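Local coordinates for nucleocapsid (Crimean-congo hemorrhagic fever virus, PDB 4AKL), which binds single- and double-stranded RNA, probably takes part in packaging the viral genome, and probably cuts double-stranded DNA without sequence preference, at residues Ala302-Thr306 with Val307-Tyr311; Ala378-Ala382 with Gly383-Glu387. One frame throughout, in Å; residues are numbered along the deposited sequence.

Contact 1 (Ala302-Thr306 with Val307-Tyr311)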
loop_
_atom_site.group_PDB
_atom_site.type_symbol
_atom_site.label_atom_id
_atom_site.label_comp_id
_atom_site.label_asym_id
_atom_site.label_seq_id
_atom_site.Cartn_x
_atom_site.Cartn_y
_atom_site.Cartn_z
ATOM N N ALA A 302 2.215 5.752 2.687
ATOM C CA ALA A 302 0.957 5.300 3.285
ATOM C C ALA A 302 0.227 4.229 2.477
ATOM O O ALA A 302 -0.811 3.765 2.930
ATOM C CB ALA A 302 0.023 6.485 3.536
ATOM N N GLN A 303 0.727 3.846 1.291
ATOM C CA GLN A 303 0.036 2.840 0.462
ATOM C C GLN A 303 0.023 1.509 1.171
ATOM O O GLN A 303 1.073 1.003 1.596
ATOM C CB GLN A 303 0.705 2.648 -0.913
ATOM C CG GLN A 303 0.233 3.615 -1.991
ATOM C CD GLN A 303 1.081 3.546 -3.231
ATOM O OE1 GLN A 303 1.721 2.510 -3.523
ATOM N NE2 GLN A 303 1.113 4.639 -3.970
ATOM N N ILE A 304 -1.148 0.932 1.289
ATOM C CA ILE A 304 -1.278 -0.308 1.998
ATOM C C ILE A 304 -0.664 -1.459 1.153
ATOM O O ILE A 304 -0.805 -1.495 -0.039
ATOM C CB ILE A 304 -2.739 -0.499 2.435
ATOM C CG1 ILE A 304 -2.872 -1.795 3.216
ATOM C CG2 ILE A 304 -3.717 -0.453 1.232
ATOM C CD1 ILE A 304 -4.230 -1.852 4.005
ATOM N N ASP A 305 0.070 -2.343 1.806
ATOM C CA ASP A 305 0.389 -3.595 1.246
ATOM C C ASP A 305 -0.673 -4.557 1.748
ATOM O O ASP A 305 -0.680 -4.954 2.935
ATOM C CB ASP A 305 1.786 -4.051 1.667
ATOM C CG ASP A 305 2.183 -5.370 1.004
ATOM O OD1 ASP A 305 1.271 -6.148 0.682
ATOM O OD2 ASP A 305 3.413 -5.615 0.797
ATOM N N THR A 306 -1.557 -4.938 0.846
ATOM C CA THR A 306 -2.774 -5.638 1.181
ATOM C C THR A 306 -2.519 -6.960 1.864
ATOM O O THR A 306 -3.111 -7.254 2.884
ATOM C CB THR A 306 -3.670 -5.808 -0.083
ATOM O OG1 THR A 306 -4.062 -4.515 -0.526
ATOM C CG2 THR A 306 -4.962 -6.658 0.161
ATOM N N VAL A 307 -1.626 -7.751 1.324
ATOM C CA VAL A 307 -1.397 -9.017 1.909
ATOM C C VAL A 307 -0.608 -8.901 3.235
ATOM O O VAL A 307 -0.928 -9.588 4.203
ATOM C CB VAL A 307 -0.774 -10.014 0.889
ATOM C CG1 VAL A 307 0.661 -9.671 0.579
ATOM C CG2 VAL A 307 -0.895 -11.460 1.458
ATOM N N PHE A 308 0.379 -8.007 3.279
ATOM C CA PHE A 308 1.176 -7.827 4.488
ATOM C C PHE A 308 0.334 -7.364 5.655
ATOM O O PHE A 308 0.389 -7.942 6.768
ATOM C CB PHE A 308 2.341 -6.858 4.244
ATOM C CG PHE A 308 3.206 -6.635 5.446
ATOM C CD1 PHE A 308 3.955 -7.679 5.991
ATOM C CD2 PHE A 308 3.253 -5.413 6.065
ATOM C CE1 PHE A 308 4.732 -7.496 7.077
ATOM C CE2 PHE A 308 4.009 -5.206 7.146
ATOM C CZ PHE A 308 4.776 -6.238 7.681
ATOM N N SER A 309 -0.428 -6.287 5.409
ATOM C CA SER A 309 -1.277 -5.727 6.418
ATOM C C SER A 309 -2.303 -6.773 6.808
ATOM O O SER A 309 -2.582 -6.934 7.963
ATOM C CB SER A 309 -1.935 -4.409 5.942
ATOM O OG SER A 309 -1.094 -3.269 6.085
ATOM N N SER A 310 -2.838 -7.525 5.860
ATOM C CA SER A 310 -3.795 -8.534 6.250
ATOM C C SER A 310 -3.236 -9.605 7.218
ATOM O O SER A 310 -3.951 -10.029 8.145
ATOM C CB SER A 310 -4.492 -9.151 5.019
ATOM O OG SER A 310 -5.372 -8.144 4.408
ATOM N N TYR A 311 -1.977 -10.013 7.006
ATOM C CA TYR A 311 -1.331 -10.998 7.862
ATOM C C TYR A 311 -0.972 -10.374 9.234
ATOM O O TYR A 311 -1.055 -11.057 10.287
ATOM C CB TYR A 311 -0.102 -11.621 7.168
ATOM C CG TYR A 311 -0.448 -12.930 6.502
ATOM C CD1 TYR A 311 -0.501 -14.087 7.228
ATOM C CD2 TYR A 311 -0.765 -12.997 5.154
ATOM C CE1 TYR A 311 -0.836 -15.307 6.631
ATOM C CE2 TYR A 311 -1.103 -14.195 4.551
ATOM C CZ TYR A 311 -1.141 -15.343 5.293
ATOM O OH TYR A 311 -1.504 -16.496 4.695
#
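Asp305 is the N-cap of helix 306-316, and its side chain reaches forward to the CB and backbone N of Phe308. Asp305 CB lies 3.9 Å from Phe308 CB, and Asp305 CG 3.6 Å from the same atom. The carboxylate is carried there because CG stands opposite the backbone N (chi1 -177°). The Asp305 and Phe308 side chains cross at about a right angle, with the carboxylate and ring planes 54° apart. Asp305 OD1 takes a weak but straight capping bond from Phe308 N, 3.3 Å long with an N-H...O angle of 174°. Asp305 OD1 also rests 3.6 Å from Val307 CG1. OD2 forms a salt bridge with Arg134 and a hydrogen bond with Asn468. The first i to i+4 bond of the helix runs from Ser309 N to Asp305 O, 2.8 Å. One step on, Thr306 O receives both Ser310 N at 3.0 Å and Ser310 OG at 2.9 Å, from opposite faces of its carbonyl plane. Ile304 lays CG1 3.7 Å from Ser309 OG, a hydroxyl that bonds to Tyr126 and Pro377 O. The buried Asp305 carboxylate therefore has partners on both oxygens. Arg134 and the N-terminal end of the helix would probably both favour its negative charge.

Contact 2 (Ala378-Ala382 with Gly383-Glu387)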
loop_
_atom_site.group_PDB
_atom_site.type_symbol
_atom_site.label_atom_id
_atom_site.label_comp_id
_atom_site.label_asym_id
_atom_site.label_seq_id
_atom_site.Cartn_x
_atom_site.Cartn_y
_atom_site.Cartn_z
ATOM N N ALA A 378 -0.991 0.054 8.439
ATOM C CA ALA A 378 -1.116 -1.143 9.272
ATOM C C ALA A 378 -2.295 -1.019 10.227
ATOM O O ALA A 378 -2.476 -1.909 11.045
ATOM C CB ALA A 378 0.138 -1.369 10.055
ATOM N N VAL A 379 -3.074 0.068 10.124
ATOM C CA VAL A 379 -4.209 0.294 11.008
ATOM C C VAL A 379 -5.517 -0.193 10.350
ATOM O O VAL A 379 -5.871 0.233 9.233
ATOM C CB VAL A 379 -4.323 1.765 11.426
ATOM C CG1 VAL A 379 -5.565 2.014 12.381
ATOM C CG2 VAL A 379 -3.013 2.222 12.083
ATOM N N LEU A 380 -6.200 -1.113 11.032
ATOM C CA LEU A 380 -7.483 -1.639 10.591
ATOM C C LEU A 380 -8.628 -0.646 10.743
ATOM O O LEU A 380 -8.615 0.195 11.618
ATOM C CB LEU A 380 -7.820 -2.924 11.333
ATOM C CG LEU A 380 -9.004 -3.762 10.790
ATOM C CD1 LEU A 380 -8.795 -4.179 9.305
ATOM C CD2 LEU A 380 -9.195 -4.995 11.641
ATOM N N THR A 381 -9.591 -0.758 9.844
ATOM C CA THR A 381 -10.868 -0.035 9.871
ATOM C C THR A 381 -11.919 -0.986 9.295
ATOM O O THR A 381 -11.569 -2.016 8.665
ATOM C CB THR A 381 -10.927 1.261 8.977
ATOM O OG1 THR A 381 -10.689 0.900 7.623
ATOM C CG2 THR A 381 -9.921 2.307 9.404
ATOM N N ALA A 382 -13.204 -0.645 9.505
ATOM C CA ALA A 382 -14.308 -1.425 8.948
ATOM C C ALA A 382 -14.118 -1.533 7.427
ATOM O O ALA A 382 -14.229 -2.604 6.889
ATOM C CB ALA A 382 -15.726 -0.800 9.325
ATOM N N GLY A 383 -13.780 -0.428 6.754
ATOM C CA GLY A 383 -13.568 -0.451 5.333
ATOM C C GLY A 383 -12.342 -1.277 4.915
ATOM O O GLY A 383 -12.330 -1.806 3.819
ATOM N N ARG A 384 -11.334 -1.423 5.779
ATOM C CA ARG A 384 -10.152 -2.293 5.479
ATOM C C ARG A 384 -10.390 -3.770 5.667
ATOM O O ARG A 384 -9.579 -4.569 5.254
ATOM C CB ARG A 384 -8.953 -1.788 6.256
ATOM C CG ARG A 384 -8.366 -0.542 5.544
ATOM C CD ARG A 384 -7.287 0.113 6.354
ATOM N NE ARG A 384 -6.567 1.093 5.557
ATOM C CZ ARG A 384 -5.540 1.804 5.961
ATOM N NH1 ARG A 384 -5.038 1.672 7.206
ATOM N NH2 ARG A 384 -5.006 2.668 5.100
ATOM N N ILE A 385 -11.545 -4.166 6.225
ATOM C CA ILE A 385 -11.883 -5.571 6.336
ATOM C C ILE A 385 -11.879 -6.224 4.913
ATOM O O ILE A 385 -11.491 -7.412 4.757
ATOM C CB ILE A 385 -13.205 -5.786 7.148
ATOM C CG1 ILE A 385 -12.927 -5.674 8.681
ATOM C CG2 ILE A 385 -13.814 -7.147 6.882
ATOM C CD1 ILE A 385 -12.184 -6.889 9.376
ATOM N N SER A 386 -12.248 -5.438 3.907
ATOM C CA SER A 386 -12.195 -5.867 2.516
ATOM C C SER A 386 -10.761 -6.284 2.025
ATOM O O SER A 386 -10.657 -7.124 1.164
ATOM C CB SER A 386 -12.795 -4.797 1.571
ATOM O OG SER A 386 -12.068 -3.577 1.616
ATOM N N GLU A 387 -9.692 -5.716 2.617
ATOM C CA GLU A 387 -8.299 -6.090 2.305
ATOM C C GLU A 387 -8.088 -7.528 2.744
ATOM O O GLU A 387 -7.592 -8.339 1.991
ATOM C CB GLU A 387 -7.284 -5.196 3.034
ATOM C CG GLU A 387 -7.380 -3.694 2.756
ATOM C CD GLU A 387 -6.799 -3.323 1.437
ATOM O OE1 GLU A 387 -5.732 -3.813 1.143
ATOM O OE2 GLU A 387 -7.387 -2.527 0.700
#
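Arg384 reaches back along the chain and puts its guanidinium on the carbonyl of Val379. Arg384 NH1 gives a 2.6 Å bond to Val379 O, with an N-H...O angle of 162°. The bond uses a lone pair in the carbonyl plane, and the oxygen lies almost in the guanidinium plane. The arginine chain is extended from CG to NE, which gives it the span. On the way Arg384 CD passes 3.2 Å from the same Val379 O, and Arg384 CG lies 3.4 Å from Thr381 OG1. Thr381 OG1 accepts a hydrogen bond from Arg384 N at 3.0 Å, so it meets both the backbone and the side chain of one residue. It can do so because chi1 of 60° sets OG1 between its own backbone N and carbonyl carbon. Ala382 to Ile385 form a type I beta turn, closed by Ile385 N to Ala382 O at 3.2 Å. Thr381 O adds weak bonds from Arg384 N and Ile385 N. On the apolar side, Leu380 CD1 touches Arg384 CB at 3.9 Å, and Leu380 CD2 meets Ile385 CD1 at 4.2 Å.

Farther out, His376 O is a second acceptor for Arg384 NH1, and Trp313 of helix 306-316 packs on both Leu380 and Arg384. Asp365 accepts from Ala382 N, while Leu359 and Phe363 cover Leu380 and Ile385. The guanidinium thus ties two backbone carbonyls of the preceding loop to the turn that leads into helix 385-392. Its positive charge is met here by carbonyl dipoles, and both acceptors would probably be polarised by it.

Both contacts lie where a loop enters a helix, and their centres are 9 Å apart. Contact 1 is the deeper, its centre about 6 Å from the centre of the chain, and nearly all buried. The centre of contact 2 is about 12 Å from it, and Gly383 there is exposed. An acidic side chain caps the helix in contact 1; in contact 2 a threonine hydroxyl takes the backbone N of Arg384, and that arginine's guanidinium bonds the carbonyls of the loop before the turn. The two meet where helix 385-392 packs on helix 306-316. Thr306 OG1 lies 2.5 Å from Glu387 OE1, a probable hydrogen bond, and Glu387 OE2 has a salt bridge to Lys411.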